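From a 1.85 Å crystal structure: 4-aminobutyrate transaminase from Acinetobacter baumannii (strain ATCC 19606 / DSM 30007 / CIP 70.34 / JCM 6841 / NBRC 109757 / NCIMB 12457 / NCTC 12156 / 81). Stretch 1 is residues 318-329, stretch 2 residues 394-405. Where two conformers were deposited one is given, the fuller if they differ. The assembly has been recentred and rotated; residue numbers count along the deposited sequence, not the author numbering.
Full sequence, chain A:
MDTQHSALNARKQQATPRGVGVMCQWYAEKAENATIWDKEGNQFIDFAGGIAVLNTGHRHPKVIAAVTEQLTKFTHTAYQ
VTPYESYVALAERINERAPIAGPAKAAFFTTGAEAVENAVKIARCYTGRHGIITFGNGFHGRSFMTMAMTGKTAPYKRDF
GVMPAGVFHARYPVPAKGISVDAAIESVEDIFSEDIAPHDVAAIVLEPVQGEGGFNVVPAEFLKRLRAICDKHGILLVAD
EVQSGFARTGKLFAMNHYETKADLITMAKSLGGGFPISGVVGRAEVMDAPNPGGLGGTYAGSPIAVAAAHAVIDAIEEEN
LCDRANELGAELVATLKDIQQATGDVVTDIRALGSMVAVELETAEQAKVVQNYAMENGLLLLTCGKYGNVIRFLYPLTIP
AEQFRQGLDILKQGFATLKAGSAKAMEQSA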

ATOM      1  N   GLU A 318       1.643 -17.401 -43.953  1.00 23.97           N
ATOM      2  CA  GLU A 318       1.573 -17.485 -45.410  0.50 27.58           C
ATOM      3  C   GLU A 318       2.749 -16.780 -46.063  1.00 25.83           C
ATOM      4  O   GLU A 318       3.225 -17.211 -47.114  1.00 28.04           O
ATOM      5  N   GLU A 319       3.219 -15.686 -45.479  1.00 24.39           N
ATOM      6  CA  GLU A 319       4.291 -14.889 -46.050  1.00 26.88           C
ATOM      7  C   GLU A 319       5.632 -15.197 -45.414  1.00 28.20           C
ATOM      8  O   GLU A 319       6.615 -14.528 -45.727  1.00 28.30           O
ATOM      9  N   ASN A 320       5.694 -16.203 -44.529  1.00 26.19           N
ATOM     10  CA  ASN A 320       6.961 -16.636 -43.938  1.00 27.29           C
ATOM     11  C   ASN A 320       7.678 -15.469 -43.272  1.00 23.37           C
ATOM     12  O   ASN A 320       8.868 -15.227 -43.502  1.00 24.05           O
ATOM     13  N   LEU A 321       6.948 -14.727 -42.460  1.00 21.32           N
ATOM     14  CA  LEU A 321       7.529 -13.541 -41.865  1.00 23.31           C
ATOM     15  C   LEU A 321       8.485 -13.835 -40.706  1.00 23.13           C
ATOM     16  O   LEU A 321       9.343 -12.985 -40.436  1.00 23.26           O
ATOM     17  N   CYS A 322       8.389 -14.993 -40.034  1.00 23.03           N
ATOM     18  CA  CYS A 322       9.477 -15.388 -39.131  1.00 25.23           C
ATOM     19  C   CYS A 322      10.799 -15.495 -39.896  1.00 27.27           C
ATOM     20  O   CYS A 322      11.824 -14.937 -39.474  1.00 26.57           O
ATOM     21  N   ASP A 323      10.784 -16.181 -41.041  1.00 25.31           N
ATOM     22  CA  ASP A 323      12.001 -16.277 -41.845  1.00 28.52           C
ATOM     23  C   ASP A 323      12.467 -14.899 -42.325  1.00 27.59           C
ATOM     24  O   ASP A 323      13.671 -14.615 -42.320  1.00 27.06           O
ATOM     25  N   ARG A 324      11.538 -14.050 -42.784  1.00 25.10           N
ATOM     26  CA  ARG A 324      11.926 -12.702 -43.192  1.00 24.66           C
ATOM     27  C   ARG A 324      12.555 -11.928 -42.039  1.00 25.21           C
ATOM     28  O   ARG A 324      13.511 -11.162 -42.251  1.00 24.60           O
ATOM     29  N   ALA A 325      12.017 -12.100 -40.816  1.00 20.83           N
ATOM     30  CA  ALA A 325      12.606 -11.432 -39.646  1.00 20.06           C
ATOM     31  C   ALA A 325      14.064 -11.836 -39.480  1.00 23.79           C
ATOM     32  O   ALA A 325      14.933 -10.992 -39.188  1.00 24.50           O
ATOM     33  N   ASN A 326      14.357 -13.128 -39.637  1.00 24.64           N
ATOM     34  CA  ASN A 326      15.755 -13.540 -39.491  1.00 26.55           C
ATOM     35  C   ASN A 326      16.626 -12.976 -40.607  1.00 26.57           C
ATOM     36  O   ASN A 326      17.758 -12.527 -40.352  1.00 27.76           O
ATOM     37  N   GLU A 327      16.126 -13.000 -41.847  1.00 26.44           N
ATOM     38  CA  GLU A 327      16.883 -12.489 -43.000  1.00 29.92           C
ATOM     39  C   GLU A 327      17.124 -10.990 -42.916  1.00 27.00           C
ATOM     40  O   GLU A 327      18.241 -10.522 -43.167  1.00 27.45           O
ATOM     41  N   LEU A 328      16.073 -10.212 -42.664  1.00 24.33           N
ATOM     42  CA  LEU A 328      16.267  -8.776 -42.510  1.00 25.41           C
ATOM     43  C   LEU A 328      17.174  -8.473 -41.305  1.00 23.25           C
ATOM     44  O   LEU A 328      18.044  -7.600 -41.371  1.00 23.76           O
ATOM     45  N   GLY A 329      16.944  -9.129 -40.163  1.00 22.73           N
ATOM     46  CA  GLY A 329      17.810  -8.850 -39.030  1.00 23.77           C
ATOM     47  C   GLY A 329      19.264  -9.149 -39.331  1.00 30.18           C
ATOM     48  O   GLY A 329      20.161  -8.403 -38.927  1.00 30.44           O
ATOM     49  N   LEU A 394      12.426  -1.436 -35.621  1.00 21.11           N
ATOM     50  CA  LEU A 394      11.104  -2.057 -35.598  1.00 18.23           C
ATOM     51  C   LEU A 394      10.373  -1.931 -36.927  1.00 19.55           C
ATOM     52  O   LEU A 394       9.119  -1.788 -36.961  1.00 19.77           O
ATOM     53  N   TYR A 395      11.138  -1.952 -38.052  1.00 19.37           N
ATOM     54  CA  TYR A 395      10.560  -1.891 -39.392  1.00 19.33           C
ATOM     55  C   TYR A 395       9.542  -3.000 -39.563  1.00 17.60           C
ATOM     56  O   TYR A 395       9.739  -4.080 -38.998  1.00 21.33           O
ATOM     57  N   PRO A 396       8.484  -2.809 -40.368  1.00 18.84           N
ATOM     58  CA  PRO A 396       7.602  -3.931 -40.705  1.00 14.54           C
ATOM     59  C   PRO A 396       8.386  -5.082 -41.285  1.00 18.95           C
ATOM     60  O   PRO A 396       9.324  -4.860 -42.055  1.00 21.26           O
ATOM     61  N   LEU A 397       8.001  -6.330 -40.912  1.00 15.77           N
ATOM     62  CA  LEU A 397       8.667  -7.520 -41.458  1.00 16.63           C
ATOM     63  C   LEU A 397       8.330  -7.725 -42.937  1.00 19.83           C
ATOM     64  O   LEU A 397       9.010  -8.523 -43.633  1.00 23.60           O
ATOM     65  N   THR A 398       7.344  -6.996 -43.403  1.00 16.99           N
ATOM     66  CA  THR A 398       6.910  -6.986 -44.806  1.00 19.28           C
ATOM     67  C   THR A 398       7.640  -5.919 -45.647  1.00 20.64           C
ATOM     68  O   THR A 398       7.297  -5.735 -46.829  1.00 17.80           O
ATOM     69  N   ILE A 399       8.584  -5.178 -45.068  1.00 18.11           N
ATOM     70  CA  ILE A 399       9.217  -4.067 -45.818  1.00 18.28           C
ATOM     71  C   ILE A 399       9.868  -4.605 -47.104  1.00 19.69           C
ATOM     72  O   ILE A 399      10.521  -5.661 -47.090  1.00 20.36           O
ATOM     73  N   PRO A 400       9.679  -3.979 -48.265  1.00 20.38           N
ATOM     74  CA  PRO A 400      10.351  -4.471 -49.472  1.00 20.97           C
ATOM     75  C   PRO A 400      11.852  -4.434 -49.277  1.00 21.89           C
ATOM     76  O   PRO A 400      12.371  -3.468 -48.744  1.00 22.04           O
ATOM     77  N   ALA A 401      12.556  -5.453 -49.783  1.00 25.32           N
ATOM     78  CA  ALA A 401      14.001  -5.569 -49.529  1.00 24.49           C
ATOM     79  C   ALA A 401      14.746  -4.333 -50.052  1.00 26.13           C
ATOM     80  O   ALA A 401      15.699  -3.853 -49.425  1.00 26.49           O
ATOM     81  N   GLU A 402      14.292  -3.777 -51.188  1.00 25.63           N
ATOM     82  CA  GLU A 402      14.978  -2.624 -51.776  1.00 26.82           C
ATOM     83  C   GLU A 402      14.768  -1.347 -50.971  1.00 25.87           C
ATOM     84  O   GLU A 402      15.660  -0.502 -50.908  1.00 27.70           O
ATOM     85  N   GLN A 403      13.622  -1.203 -50.315  1.00 24.24           N
ATOM     86  CA  GLN A 403      13.371  -0.061 -49.451  1.00 23.40           C
ATOM     87  C   GLN A 403      14.096  -0.209 -48.106  1.00 25.72           C
ATOM     88  O   GLN A 403      14.637   0.767 -47.567  1.00 26.91           O
ATOM     89  N   PHE A 404      14.168  -1.431 -47.587  1.00 24.10           N
ATOM     90  CA  PHE A 404      14.987  -1.702 -46.412  1.00 25.09           C
ATOM     91  C   PHE A 404      16.452  -1.328 -46.667  1.00 30.20           C
ATOM     92  O   PHE A 404      17.104  -0.677 -45.830  1.00 31.41           O
ATOM     93  N   ARG A 405      16.952  -1.686 -47.847  1.00 27.77           N
ATOM     94  CA  ARG A 405      18.335  -1.390 -48.209  1.00 29.80           C
ATOM     95  C   ARG A 405      18.563   0.118 -48.227  1.00 27.83           C
ATOM     96  O   ARG A 405      19.594   0.602 -47.759  1.00 31.21           O
TER

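A single nitrogen, NH1 of R324, carries both hydrogen bonds that cross this contact, and both end on backbone carbonyls of a tight turn rather than on an acidic side chain. P396 to I399 form a type I beta turn, held by a bond from I399 N to P396 O of 3.1 Å. Two carbonyls of this segment, those of L397 and I399, lie within reach of the arginine. R324 NH1 donates to I399 O at 2.8 Å with an N-H...O angle of 154°, and I399 O sits at the edge of the guanidinium, near its plane. The bond from R324 NH1 to L397 O is 2.9 Å long but weak, since its angle is only 123° and the carbonyl approaches obliquely.

To get there, R324 leaves the helix with chi1 m, an off-well chi2 of -140° and chi3 p. Both acceptors are main-chain oxygens, so the hydrogen bonds depend on how the turn presents its carbonyls. The other terminal nitrogen, R324 NH2, passes 4.0 Å from A401 CB, at the start of the second helix.

Beside this polar point the packing is apolar, and the helix supplies it at i, i+4 and i+7 spacing: L321, A325 and L328. Both leucines share the m, t rotamer common on helices. L328, with 108 Å² covered, is the most heavily covered residue of the contact. L328 CD1 lies 3.7 Å from Y395 CE1 and also comes within 3.7 Å of L397 O. Both methyls reach I399 CG2, L328 CD1 at 3.9 Å and L328 CD2 at 4.1 Å, while L328 CD2 also sits over one face of the F404 ring, 3.5 Å from the centroid and 16° off the ring normal, a good CH-pi contact. F404, with chi1 t, points toward the first helix from the second, so one leucine links the turn to the helix that follows it.

From the turn, L397 answers with 102 Å² covered and the same m, t rotamer. Both methyls reach A325 CB, L397 CD2 at 3.8 Å and L397 CD1 at 4.1 Å; L397 CD1 also lies 3.7 Å from L321 O and 4.2 Å from L321 CB. A325 CA and L397 CA are the nearest such pair across the stretches, 5.8 Å apart; the CA-to-CB bond of L397 points toward the helix, while that of A325 points sideways.

Around the start of the first helix, T398 has its CA-to-CB bond pointing away, yet with chi1 p its methyl still makes contact: T398 CG2 is 3.8 Å from L321 CD1 and 4.0 Å from E319 OE1. The hydroxyl of T398 and both carboxylate oxygens of E319 are hydrogen-bonded elsewhere in the structure. Further along, Y395, chi1 p, brings its OH to 3.6 Å from G329 N, a contact without a hydrogen bond. No water or bound group features in this account of the contact; direct packing and one arginine describe it.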

ATOM      1  CB  GLU A 318       0.247 -16.893 -45.917  0.50 26.95           C
ATOM      2  CG  GLU A 318       0.173 -16.725 -47.435  0.50 28.27           C
ATOM      3  CD  GLU A 318       0.205 -18.028 -48.192  0.50 35.60           C
ATOM      4  OE1 GLU A 318       0.559 -18.010 -49.396  0.50 38.44           O
ATOM      5  OE2 GLU A 318      -0.122 -19.077 -47.596  0.50 38.22           O
ATOM      6  CB  GLU A 319       3.929 -13.395 -45.915  1.00 23.45           C
ATOM      7  CG  GLU A 319       2.578 -13.176 -46.641  1.00 26.88           C
ATOM      8  CD  GLU A 319       2.011 -11.748 -46.554  1.00 32.96           C
ATOM      9  OE1 GLU A 319       2.754 -10.835 -46.170  1.00 32.78           O
ATOM     10  OE2 GLU A 319       0.835 -11.563 -46.943  1.00 37.42           O
ATOM     11  CB  ASN A 320       7.883 -17.265 -44.997  1.00 34.33           C
ATOM     12  CG  ASN A 320       7.295 -18.478 -45.627  1.00 40.10           C
ATOM     13  OD1 ASN A 320       6.876 -19.400 -44.941  1.00 42.54           O
ATOM     14  ND2 ASN A 320       7.274 -18.501 -46.953  1.00 45.18           N
ATOM     15  CB  LEU A 321       6.432 -12.579 -41.383  1.00 21.70           C
ATOM     16  CG  LEU A 321       5.588 -11.978 -42.504  1.00 24.61           C
ATOM     17  CD1 LEU A 321       4.618 -10.922 -41.919  1.00 25.37           C
ATOM     18  CD2 LEU A 321       6.388 -11.405 -43.691  1.00 25.09           C
ATOM     19  CB  CYS A 322       9.153 -16.712 -38.427  1.00 31.07           C
ATOM     20  SG  CYS A 322       8.138 -16.438 -36.893  1.00 38.19           S
ATOM     21  CB  ASP A 323      11.781 -17.179 -43.060  1.00 31.63           C
ATOM     22  CG  ASP A 323      11.704 -18.646 -42.715  1.00 39.14           C
ATOM     23  OD1 ASP A 323      12.222 -19.099 -41.678  1.00 40.58           O
ATOM     24  OD2 ASP A 323      11.090 -19.349 -43.524  1.00 43.27           O
ATOM     25  CB  ARG A 324      10.744 -11.933 -43.764  1.00 25.76           C
ATOM     26  CG  ARG A 324      10.451 -12.335 -45.194  1.00 35.75           C
ATOM     27  CD  ARG A 324      10.080 -11.177 -46.107  1.00 43.16           C
ATOM     28  NE  ARG A 324      11.245 -10.481 -46.657  1.00 45.53           N
ATOM     29  CZ  ARG A 324      11.369  -9.147 -46.698  1.00 44.01           C
ATOM     30  NH1 ARG A 324      10.373  -8.343 -46.188  1.00 35.99           N
ATOM     31  NH2 ARG A 324      12.521  -8.627 -47.197  1.00 41.44           N
ATOM     32  CB  ALA A 325      11.821 -11.780 -38.380  1.00 19.21           C
ATOM     33  CB  ASN A 326      15.846 -15.060 -39.438  1.00 28.38           C
ATOM     34  CG  ASN A 326      15.316 -15.592 -38.121  1.00 30.74           C
ATOM     35  OD1 ASN A 326      15.463 -14.937 -37.095  1.00 29.50           O
ATOM     36  ND2 ASN A 326      14.685 -16.763 -38.144  1.00 31.44           N
ATOM     37  CB  GLU A 327      16.159 -12.799 -44.326  1.00 32.35           C
ATOM     38  CG  GLU A 327      16.109 -14.244 -44.641  1.00 39.55           C
ATOM     39  CD  GLU A 327      14.986 -14.641 -45.619  1.00 45.56           C
ATOM     40  OE1 GLU A 327      14.300 -13.760 -46.249  1.00 42.58           O
ATOM     41  OE2 GLU A 327      14.796 -15.881 -45.714  1.00 49.09           O
ATOM     42  CB  LEU A 328      14.908  -8.083 -42.356  1.00 23.72           C
ATOM     43  CG  LEU A 328      13.926  -8.033 -43.540  1.00 22.18           C
ATOM     44  CD1 LEU A 328      12.551  -7.681 -43.022  1.00 22.19           C
ATOM     45  CD2 LEU A 328      14.333  -7.006 -44.544  1.00 23.60           C
ATOM     46  CB  LEU A 394      10.274  -1.419 -34.492  1.00 17.58           C
ATOM     47  CG  LEU A 394      10.817  -1.853 -33.136  1.00 18.60           C
ATOM     48  CD1 LEU A 394      10.188  -0.928 -31.993  1.00 18.32           C
ATOM     49  CD2 LEU A 394      10.484  -3.318 -32.929  1.00 18.47           C
ATOM     50  CB  TYR A 395      11.671  -2.082 -40.410  1.00 20.28           C
ATOM     51  CG  TYR A 395      12.627  -3.234 -40.015  1.00 21.45           C
ATOM     52  CD1 TYR A 395      12.366  -4.554 -40.370  1.00 18.77           C
ATOM     53  CD2 TYR A 395      13.795  -2.975 -39.309  1.00 20.93           C
ATOM     54  CE1 TYR A 395      13.276  -5.610 -39.995  1.00 19.67           C
ATOM     55  CE2 TYR A 395      14.674  -3.966 -38.938  1.00 24.07           C
ATOM     56  CZ  TYR A 395      14.428  -5.270 -39.297  1.00 21.90           C
ATOM     57  OH  TYR A 395      15.332  -6.208 -38.909  1.00 23.53           O
ATOM     58  CB  PRO A 396       6.647  -3.314 -41.770  1.00 14.38           C
ATOM     59  CG  PRO A 396       6.480  -1.867 -41.262  1.00 13.98           C
ATOM     60  CD  PRO A 396       7.932  -1.513 -40.800  1.00 15.64           C
ATOM     61  CB  LEU A 397       8.220  -8.752 -40.696  1.00 18.08           C
ATOM     62  CG  LEU A 397       8.503  -8.713 -39.183  1.00 16.89           C
ATOM     63  CD1 LEU A 397       8.095 -10.052 -38.499  1.00 16.92           C
ATOM     64  CD2 LEU A 397      10.008  -8.437 -38.968  1.00 17.94           C
ATOM     65  CB  THR A 398       5.401  -6.717 -44.836  1.00 20.84           C
ATOM     66  OG1 THR A 398       5.120  -5.514 -44.093  1.00 20.02           O
ATOM     67  CG2 THR A 398       4.591  -7.863 -44.188  1.00 16.87           C
ATOM     68  CB  ILE A 399      10.230  -3.311 -44.902  1.00 18.63           C
ATOM     69  CG1 ILE A 399      10.788  -2.108 -45.668  1.00 19.74           C
ATOM     70  CG2 ILE A 399      11.401  -4.214 -44.455  1.00 20.99           C
ATOM     71  CD1 ILE A 399      11.583  -1.167 -44.764  1.00 21.20           C
ATOM     72  CB  PRO A 400       9.908  -3.481 -50.542  1.00 21.57           C
ATOM     73  CG  PRO A 400       8.514  -2.960 -50.028  1.00 20.19           C
ATOM     74  CD  PRO A 400       8.822  -2.808 -48.531  1.00 19.08           C
ATOM     75  CB  ALA A 401      14.516  -6.862 -50.173  1.00 27.60           C
ATOM     76  CB  GLU A 402      14.520  -2.418 -53.232  1.00 34.49           C
ATOM     77  CG  GLU A 402      13.081  -1.956 -53.403  1.00 33.01           C
ATOM     78  CD  GLU A 402      12.038  -3.112 -53.485  1.00 32.67           C
ATOM     79  OE1 GLU A 402      12.347  -4.299 -53.169  1.00 27.85           O
ATOM     80  OE2 GLU A 402      10.897  -2.807 -53.901  1.00 30.04           O
ATOM     81  CB  GLN A 403      11.873   0.086 -49.227  1.00 23.36           C
ATOM     82  CG  GLN A 403      11.506   1.364 -48.503  1.00 27.42           C
ATOM     83  CD  GLN A 403      10.002   1.493 -48.219  1.00 24.32           C
ATOM     84  OE1 GLN A 403       9.344   0.546 -47.812  1.00 21.76           O
ATOM     85  NE2 GLN A 403       9.494   2.684 -48.377  1.00 23.10           N
ATOM     86  CB  PHE A 404      14.849  -3.188 -46.062  1.00 22.18           C
ATOM     87  CG  PHE A 404      15.626  -3.650 -44.805  1.00 22.49           C
ATOM     88  CD1 PHE A 404      15.196  -3.298 -43.518  1.00 22.79           C
ATOM     89  CD2 PHE A 404      16.669  -4.573 -44.940  1.00 24.13           C
ATOM     90  CE1 PHE A 404      15.823  -3.792 -42.405  1.00 24.41           C
ATOM     91  CE2 PHE A 404      17.305  -5.070 -43.806  1.00 25.93           C
ATOM     92  CZ  PHE A 404      16.875  -4.680 -42.562  1.00 25.30           C
ATOM     93  CB  ARG A 405      18.673  -1.991 -49.575  1.00 41.71           C
ATOM     94  CG  ARG A 405      18.273  -3.450 -49.726  1.00 50.33           C
ATOM     95  CD  ARG A 405      19.490  -4.338 -49.929  1.00 55.24           C
ATOM     96  NE  ARG A 405      19.150  -5.756 -49.851  1.00 56.66           N
ATOM     97  CZ  ARG A 405      18.598  -6.447 -50.842  1.00 56.56           C
ATOM     98  NH1 ARG A 405      18.321  -5.852 -51.994  1.00 57.90           N
ATOM     99  NH2 ARG A 405      18.324  -7.735 -50.683  1.00 54.69           N
TER